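Local structure of mandelate racemase/muconate lactonizing enzyme (2QDD) at the interface of chains A and B. The protein probably catalyses, with magnesium, a reaction begun by taking a proton from beside a carboxylate, as members of the enolase superfamily do. Sequence-based numbering; all coordinates share one arbitrary frame. Chains: chain A/B, Mandelate racemase/muconate lactonizing enzyme.

The interface of chains A and B. Residues chain A 216, 236-239; chain B 207, 211, 235.
B:Arg235 meets the loop A:Val236 to A:Pro239 end-on, its guanidinium tip clasping backbone oxygens of chain A. NH1 and NH2 of B:Arg235 both donate to the carbonyl O of A:Asn238, each at 2.8 Å. That oxygen sits level with the guanidinium, off its rim, and the two nitrogens come to it from the same face of the peptide carbonyl. NH2 of B:Arg235 also donates to the O of A:Val236 (2.8 Å), from above that carbonyl's plane. A water beside the guanidinium joins NE of B:Arg235 to the same A:Val236 oxygen, so the N-H groups of one arginine serve two carbonyls, a task suited to its flat, many-donor head. The chain of B:Arg235 bends at chi2 and chi3 (-148° and 71°) to bring this head to the loop. An alanine here would probably leave the carbonyls of A:Val236 and A:Asn238 without these cross-chain donors and let the water drift.

Beside it, ND2 of the B:Asn211 amide donates to the O of A:Ala237 at 2.9 Å, meeting a lone pair level with that carbonyl. ND2 also donates to the O of B:Arg235 (3.0 Å), nearly in the amide plane; an asparagine suits the place because these two bonds would favour this turn of its amide, with ND2 and not OD1 toward the carbonyls. The small CB of A:Ala237 probably leaves room for the amide. CG1 of B:Val207, on helix 203-210, lies against the A:Ala237 carbonyl as an apolar flank.

From chain A, the A:Arg216 side chain crosses that of B:Asn211 at about a right angle. Its long aliphatic stem lets CD pack on CB of B:Asn211 while NE donates to the backbone O of B:Asn211 (2.9 Å) from above the carbonyl plane. The patch joins two enzyme copies within the deposited octamer, largely through side-chain donors and backbone acceptors, and may contribute to assembly.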
ATOM      1  N   ARG A 216     -27.509  10.237   6.919  1.00 34.11           N
ATOM      2  CA  ARG A 216     -26.672   9.386   6.083  1.00 30.42           C
ATOM      3  C   ARG A 216     -27.099   9.471   4.627  1.00 29.82           C
ATOM      4  O   ARG A 216     -26.949   8.516   3.877  1.00 36.87           O
ATOM      5  CB  ARG A 216     -26.729   7.929   6.561  1.00 29.37           C
ATOM      6  CG  ARG A 216     -26.277   7.719   7.998  1.00 34.42           C
ATOM      7  CD  ARG A 216     -24.831   8.127   8.181  1.00 30.91           C
ATOM      8  NE  ARG A 216     -24.391   7.964   9.561  1.00 35.45           N
ATOM      9  CZ  ARG A 216     -24.041   8.966  10.361  1.00 35.45           C
ATOM     10  NH1 ARG A 216     -23.648   8.718  11.601  1.00 41.44           N
ATOM     11  NH2 ARG A 216     -24.089  10.215   9.929  1.00 32.69           N
ATOM     12  N   VAL A 236     -15.575   9.929   7.135  1.00 24.48           N
ATOM     13  CA  VAL A 236     -17.008  10.165   7.392  1.00 20.66           C
ATOM     14  C   VAL A 236     -17.849   8.932   7.018  1.00 21.58           C
ATOM     15  O   VAL A 236     -17.327   7.975   6.442  1.00 21.55           O
ATOM     16  CB  VAL A 236     -17.544  11.449   6.658  1.00 20.22           C
ATOM     17  CG1 VAL A 236     -16.663  12.665   6.953  1.00 18.25           C
ATOM     18  CG2 VAL A 236     -17.648  11.235   5.157  1.00 16.42           C
ATOM     19  N   ALA A 237     -19.143   8.967   7.335  1.00 25.73           N
ATOM     20  CA  ALA A 237     -20.016   7.791   7.228  1.00 24.48           C
ATOM     21  C   ALA A 237     -21.059   7.836   6.093  1.00 25.17           C
ATOM     22  O   ALA A 237     -21.803   6.868   5.901  1.00 26.84           O
ATOM     23  CB  ALA A 237     -20.687   7.522   8.565  1.00 23.33           C
ATOM     24  N   ASN A 238     -21.103   8.947   5.352  1.00 23.19           N
ATOM     25  CA  ASN A 238     -22.075   9.166   4.266  1.00 23.17           C
ATOM     26  C   ASN A 238     -21.603   8.584   2.939  1.00 27.69           C
ATOM     27  O   ASN A 238     -20.395   8.557   2.685  1.00 25.06           O
ATOM     28  CB  ASN A 238     -22.279  10.668   4.042  1.00 25.98           C
ATOM     29  CG  ASN A 238     -22.997  11.338   5.183  1.00 31.42           C
ATOM     30  OD1 ASN A 238     -22.424  11.542   6.249  1.00 37.17           O
ATOM     31  ND2 ASN A 238     -24.258  11.702   4.961  1.00 27.97           N
ATOM     32  N   PRO A 239     -22.549   8.150   2.074  1.00 22.97           N
ATOM     33  CA  PRO A 239     -22.247   7.905   0.658  1.00 24.59           C
ATOM     34  C   PRO A 239     -21.778   9.169  -0.072  1.00 22.06           C
ATOM     35  O   PRO A 239     -22.369  10.235   0.097  1.00 23.63           O
ATOM     36  CB  PRO A 239     -23.602   7.445   0.078  1.00 25.13           C
ATOM     37  CG  PRO A 239     -24.389   6.978   1.233  1.00 22.48           C
ATOM     38  CD  PRO A 239     -23.961   7.854   2.381  1.00 26.82           C
TER
ATOM     39  N   VAL B 207     -23.882   1.238   2.704  1.00 25.41           N
ATOM     40  CA  VAL B 207     -23.285   2.271   3.558  1.00 28.03           C
ATOM     41  C   VAL B 207     -24.365   3.100   4.264  1.00 29.74           C
ATOM     42  O   VAL B 207     -24.269   3.345   5.465  1.00 35.99           O
ATOM     43  CB  VAL B 207     -22.283   3.155   2.758  1.00 28.24           C
ATOM     44  CG1 VAL B 207     -21.871   4.395   3.539  1.00 32.50           C
ATOM     45  CG2 VAL B 207     -21.047   2.342   2.389  1.00 21.36           C
ATOM     46  N   ASN B 211     -24.891   2.433   8.342  1.00 27.27           N
ATOM     47  CA  ASN B 211     -24.514   3.583   9.159  1.00 27.60           C
ATOM     48  C   ASN B 211     -25.691   4.370   9.738  1.00 29.75           C
ATOM     49  O   ASN B 211     -25.493   5.392  10.391  1.00 32.57           O
ATOM     50  CB  ASN B 211     -23.539   4.502   8.406  1.00 25.56           C
ATOM     51  CG  ASN B 211     -22.182   3.843   8.167  1.00 26.66           C
ATOM     52  OD1 ASN B 211     -21.784   2.941   8.897  1.00 35.17           O
ATOM     53  ND2 ASN B 211     -21.468   4.302   7.148  1.00 25.74           N
ATOM     54  N   ARG B 235     -16.226   0.941   5.719  1.00 25.47           N
ATOM     55  CA  ARG B 235     -17.029   2.138   5.929  1.00 22.34           C
ATOM     56  C   ARG B 235     -18.143   1.944   6.966  1.00 24.58           C
ATOM     57  O   ARG B 235     -18.817   2.905   7.337  1.00 26.20           O
ATOM     58  CB  ARG B 235     -17.624   2.608   4.597  1.00 19.80           C
ATOM     59  CG  ARG B 235     -16.588   3.003   3.537  1.00 22.36           C
ATOM     60  CD  ARG B 235     -17.117   4.111   2.632  1.00 21.57           C
ATOM     61  NE  ARG B 235     -17.196   5.393   3.327  1.00 24.28           N
ATOM     62  CZ  ARG B 235     -18.013   6.392   3.002  1.00 22.99           C
ATOM     63  NH1 ARG B 235     -18.858   6.283   1.985  1.00 23.16           N
ATOM     64  NH2 ARG B 235     -17.988   7.508   3.710  1.00 21.22           N
TER
HETATM   65  O   HOH W   1     -15.529   5.819   6.019  1.00 36.87           O